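PDB 4TMD: DUF5642 domain-containing protein from Mycobacterium smegmatis, which is of unknown function, being the ortholog of Rv0999, and is probably an exported lipoprotein of a family in the Mog1p/PsbP clan. Local coordinates for residues A5-V10 and N68-A73; G18-V23 and E75-R80. All coordinates share one frame; numbering follows the deposited sequence.

Contact 1 of 2, residues A5-V10 and N68-A73; sequences ADIAKV and NMAATA
Ala70 sits at the tight part of this contact, where its methyl group meets both apolar side chains that the 3-10 turn 7-10 sends toward strand 68-73. Val10 CG2 comes to 3.8 Å from Ala70 CB, and Ile7 CG1 lies 4.2 Å from the same methyl, roughly at a right angle to the Val10 approach. The backbone joins in, with Ile7 O 3.7 Å from Ala70 CB. In Val10 it is CG2 that occupies the crowded position between the backbone N and the carbonyl carbon, and this branch makes the touch. Ile7 holds CG1 in the equivalent position (chi1 63°) and then runs on extended, so that CD1 passes beyond Ala70 and ends against the strand backbone, 3.5 Å from Asn68 O. The strand belongs to the large antiparallel sheet, where 67-76 runs between 22-30 and 79-88; the segment before the first strand lies over one face of it, with Ala70 and Thr72 turned to the turn and Met69 and Ala71 directed away. Ile7 and Val10 also reach Ala85 on 79-88, and Ala8 leans on Pro28 of 22-30.

Thr72 supplies the hydrogen bond across the contact: its OG1, anti to the carbonyl carbon, donates to Val10 O at 2.8 Å. The hydroxyl stands well above that carbonyl's plane, with a C=O...O angle of 109°, and ties the 3-10 segment at Val10 to the strand.

Packing loosens toward Asp6 and Asn68. Of the exposed Asn68 side chain, CB meets the other segment, 3.8 Å from Ile7 CD1. Asp6, partly exposed, turns back on its own chain as an Asx turn, OD1 accepting from Ala8 N at 3.2 Å. Lys9 points away from the strand.

Contact 2 of 2, residues G18-V23 and E75-R80; sequences GPEFKV and EGEGNR
Gly18 opens a type I turn that closes with Phe21 N donating to Gly18 O, bringing the chain up to the edge of strand 67-76. Glu20 follows with CG in the crowded position between its N and carbonyl carbon and a bend at chi2 (-95°). Its aliphatic part crosses that of Glu77 obliquely, CG to CG 3.7 Å, while Glu20 OE2 and Glu77 OE2 stand 3.5 Å apart, carboxylates expected to repel, on the exposed side. Waters link Glu20 O to Glu77 N and, separately, to Glu75 O, joining the backbones beside the direct pairing. Phe21 lays its ring beside the Gly76 backbone: CE1 is 3.2 Å from Gly76 O. Gly76 has no side chain, and Glu20 O also comes within 3.6 Å of Gly76 CA. The far end of the ring meets Glu77, and Phe17 meets it too, planes at about 55°.

Gly76 to Asn79 form the type I' turn of the beta hairpin joining 67-76 to 79-88, with backbone bonds in both directions between Gly76 and Asn79. Against this hairpin the edge strand pairs through Lys22, an antiparallel hydrogen-bonded pair with Glu75. Lys22 N donates to Glu75 O at 2.8 Å, nearly straight at 168°, and Glu75 N returns a bond to Lys22 O at 2.9 Å. The Lys22 side chain then leads away, fully extended, whereas Val23 points to the other face and packs on Ala74.

Both contacts use strand 67-76, contact 1 from Asn68 to Thr72 and contact 2 at its end and in the hairpin into 79-88; their centres are about 19 Å apart. They meet where Val23 CG1 packs 3.6 Å from Ala73 O. Along the chain the segments alternate: 5-10, 18-23, 68-73, 75-80. The N-terminal region is thus attached to the same strand twice, first across a face of the sheet as a 3-10 turn, then at its edge as part of strand 22-30, the outermost strand on that side within this chain. Contact 1 is buried and contact 2 lies at the surface.

Contact 1 of 2, residues A5-V10 and N68-A73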
# COMPACT_ATOMS: atom_id res chain seq x y z
N ALA A 5 1.10 2.16 -21.46
CA ALA A 5 0.77 1.96 -20.05
C ALA A 5 -0.75 1.99 -19.86
O ALA A 5 -1.45 2.77 -20.51
CB ALA A 5 1.46 3.01 -19.16
N ASP A 6 -1.25 1.15 -18.97
CA ASP A 6 -2.68 0.98 -18.77
C ASP A 6 -2.91 0.34 -17.41
O ASP A 6 -2.55 -0.84 -17.19
CB ASP A 6 -3.28 0.13 -19.89
CG ASP A 6 -4.80 0.14 -19.93
OD1 ASP A 6 -5.46 0.73 -19.03
OD2 ASP A 6 -5.34 -0.47 -20.87
N ILE A 7 -3.49 1.09 -16.49
CA ILE A 7 -3.75 0.58 -15.14
C ILE A 7 -4.66 -0.65 -15.18
O ILE A 7 -4.66 -1.46 -14.26
CB ILE A 7 -4.39 1.64 -14.22
CG1 ILE A 7 -5.77 2.08 -14.72
CG2 ILE A 7 -3.46 2.83 -14.07
CD1 ILE A 7 -6.49 3.00 -13.72
N ALA A 8 -5.43 -0.79 -16.26
CA ALA A 8 -6.34 -1.94 -16.40
C ALA A 8 -5.55 -3.24 -16.47
O ALA A 8 -6.08 -4.32 -16.22
CB ALA A 8 -7.22 -1.79 -17.64
N LYS A 9 -4.28 -3.16 -16.81
CA LYS A 9 -3.51 -4.39 -16.94
C LYS A 9 -3.17 -5.03 -15.59
O LYS A 9 -2.55 -6.09 -15.58
CB LYS A 9 -2.24 -4.14 -17.76
CG LYS A 9 -2.51 -3.74 -19.22
CD LYS A 9 -1.23 -3.68 -20.03
CE LYS A 9 -1.34 -2.71 -21.18
NZ LYS A 9 -2.50 -3.06 -22.05
N VAL A 10 -3.58 -4.43 -14.46
CA VAL A 10 -3.43 -5.12 -13.16
C VAL A 10 -4.24 -6.40 -13.12
O VAL A 10 -3.99 -7.27 -12.29
CB VAL A 10 -3.89 -4.31 -11.92
CG1 VAL A 10 -2.89 -3.28 -11.54
CG2 VAL A 10 -5.30 -3.75 -12.09
N ASN A 68 -7.77 7.81 -12.29
CA ASN A 68 -8.49 6.55 -12.27
C ASN A 68 -7.67 5.51 -11.52
O ASN A 68 -6.45 5.65 -11.37
CB ASN A 68 -8.77 6.08 -13.70
CG ASN A 68 -9.68 7.04 -14.46
OD1 ASN A 68 -10.70 7.48 -13.94
ND2 ASN A 68 -9.30 7.38 -15.68
N MET A 69 -8.36 4.47 -11.03
CA MET A 69 -7.73 3.37 -10.31
C MET A 69 -8.35 2.06 -10.76
O MET A 69 -9.50 2.01 -11.16
CB MET A 69 -7.92 3.53 -8.80
CG MET A 69 -9.38 3.70 -8.44
SD MET A 69 -9.83 3.24 -6.77
CE MET A 69 -9.15 4.55 -5.81
N ALA A 70 -7.55 1.00 -10.71
CA ALA A 70 -8.01 -0.36 -10.91
C ALA A 70 -7.29 -1.22 -9.90
O ALA A 70 -6.18 -0.89 -9.48
CB ALA A 70 -7.71 -0.84 -12.34
N ALA A 71 -7.87 -2.35 -9.51
CA ALA A 71 -7.22 -3.18 -8.52
C ALA A 71 -7.44 -4.67 -8.74
O ALA A 71 -8.39 -5.10 -9.40
CB ALA A 71 -7.69 -2.78 -7.13
N THR A 72 -6.49 -5.45 -8.24
CA THR A 72 -6.64 -6.89 -8.15
C THR A 72 -6.36 -7.25 -6.69
O THR A 72 -5.36 -6.81 -6.13
CB THR A 72 -5.68 -7.64 -9.08
OG1 THR A 72 -6.06 -7.38 -10.44
CG2 THR A 72 -5.77 -9.15 -8.82
N ALA A 73 -7.25 -8.03 -6.08
CA ALA A 73 -7.05 -8.42 -4.69
C ALA A 73 -7.18 -9.93 -4.53
O ALA A 73 -7.87 -10.58 -5.32
CB ALA A 73 -8.04 -7.70 -3.80

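Contact 2 of 2, residues G18-V23 and E75-R80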
# COMPACT_ATOMS: atom_id res chain seq x y z
N GLY A 18 -2.51 -18.86 -6.91
CA GLY A 18 -2.99 -20.22 -7.13
C GLY A 18 -4.44 -20.44 -6.70
O GLY A 18 -5.12 -19.50 -6.30
N PRO A 19 -4.91 -21.69 -6.78
CA PRO A 19 -6.31 -22.02 -6.45
C PRO A 19 -6.61 -21.87 -4.95
O PRO A 19 -7.79 -21.83 -4.58
CB PRO A 19 -6.44 -23.47 -6.89
CG PRO A 19 -5.07 -24.02 -6.76
CD PRO A 19 -4.12 -22.90 -7.10
N GLU A 20 -5.59 -21.77 -4.10
CA GLU A 20 -5.81 -21.53 -2.68
C GLU A 20 -6.18 -20.08 -2.40
O GLU A 20 -6.49 -19.69 -1.27
CB GLU A 20 -4.58 -21.93 -1.85
CG GLU A 20 -3.41 -20.96 -1.92
CD GLU A 20 -2.37 -21.35 -2.97
OE1 GLU A 20 -2.76 -21.71 -4.11
OE2 GLU A 20 -1.16 -21.29 -2.66
N PHE A 21 -6.17 -19.25 -3.44
CA PHE A 21 -6.53 -17.85 -3.26
C PHE A 21 -7.88 -17.56 -3.86
O PHE A 21 -8.22 -18.05 -4.94
CB PHE A 21 -5.49 -16.93 -3.90
CG PHE A 21 -4.26 -16.76 -3.08
CD1 PHE A 21 -4.17 -15.73 -2.14
CD2 PHE A 21 -3.19 -17.63 -3.23
CE1 PHE A 21 -3.03 -15.59 -1.38
CE2 PHE A 21 -2.05 -17.49 -2.46
CZ PHE A 21 -1.97 -16.47 -1.54
N LYS A 22 -8.64 -16.74 -3.15
CA LYS A 22 -9.83 -16.17 -3.73
C LYS A 22 -9.50 -14.80 -4.29
O LYS A 22 -9.07 -13.91 -3.55
CB LYS A 22 -10.94 -16.06 -2.69
CG LYS A 22 -12.22 -15.58 -3.32
CD LYS A 22 -13.29 -15.42 -2.30
CE LYS A 22 -14.57 -15.03 -2.95
NZ LYS A 22 -15.50 -14.51 -1.93
N VAL A 23 -9.71 -14.61 -5.58
CA VAL A 23 -9.31 -13.38 -6.25
C VAL A 23 -10.51 -12.52 -6.62
O VAL A 23 -11.55 -13.04 -7.01
CB VAL A 23 -8.48 -13.69 -7.52
CG1 VAL A 23 -8.27 -12.45 -8.37
CG2 VAL A 23 -7.16 -14.32 -7.13
N GLU A 75 -7.25 -13.25 -1.42
CA GLU A 75 -7.23 -13.69 -0.03
C GLU A 75 -6.95 -15.17 0.02
O GLU A 75 -7.61 -15.94 -0.69
CB GLU A 75 -8.55 -13.37 0.66
CG GLU A 75 -8.93 -11.91 0.55
CD GLU A 75 -9.97 -11.50 1.57
OE1 GLU A 75 -10.61 -12.39 2.17
OE2 GLU A 75 -10.13 -10.28 1.80
N GLY A 76 -5.98 -15.58 0.83
CA GLY A 76 -5.62 -16.98 0.96
C GLY A 76 -4.28 -17.14 1.65
O GLY A 76 -3.52 -16.18 1.74
N GLU A 77 -3.97 -18.36 2.10
CA GLU A 77 -2.77 -18.64 2.89
C GLU A 77 -2.66 -17.67 4.08
O GLU A 77 -1.56 -17.25 4.45
CB GLU A 77 -1.51 -18.56 2.02
CG GLU A 77 -1.40 -19.63 0.92
CD GLU A 77 -0.96 -21.00 1.44
OE1 GLU A 77 -0.40 -21.07 2.56
OE2 GLU A 77 -1.17 -22.01 0.72
N GLY A 78 -3.79 -17.29 4.66
CA GLY A 78 -3.79 -16.44 5.84
C GLY A 78 -3.47 -14.98 5.58
O GLY A 78 -3.31 -14.20 6.53
N ASN A 79 -3.35 -14.60 4.31
CA ASN A 79 -3.06 -13.22 3.94
C ASN A 79 -4.10 -12.64 3.00
O ASN A 79 -4.78 -13.38 2.31
CB ASN A 79 -1.70 -13.11 3.24
CG ASN A 79 -0.53 -13.28 4.17
OD1 ASN A 79 0.61 -13.17 3.75
ND2 ASN A 79 -0.80 -13.55 5.44
N ARG A 80 -4.18 -11.32 2.98
CA ARG A 80 -4.86 -10.60 1.92
C ARG A 80 -3.83 -9.71 1.19
O ARG A 80 -3.05 -9.00 1.84
CB ARG A 80 -5.99 -9.75 2.48
CG ARG A 80 -6.68 -8.76 1.50
CD ARG A 80 -7.69 -7.93 2.31
NE ARG A 80 -8.30 -6.81 1.59
CZ ARG A 80 -9.39 -6.16 2.01
NH1 ARG A 80 -9.99 -6.54 3.13
NH2 ARG A 80 -9.88 -5.15 1.31
O HOH W 1 -6.02 -20.43 1.50
O HOH W 2 -8.95 -18.62 -0.13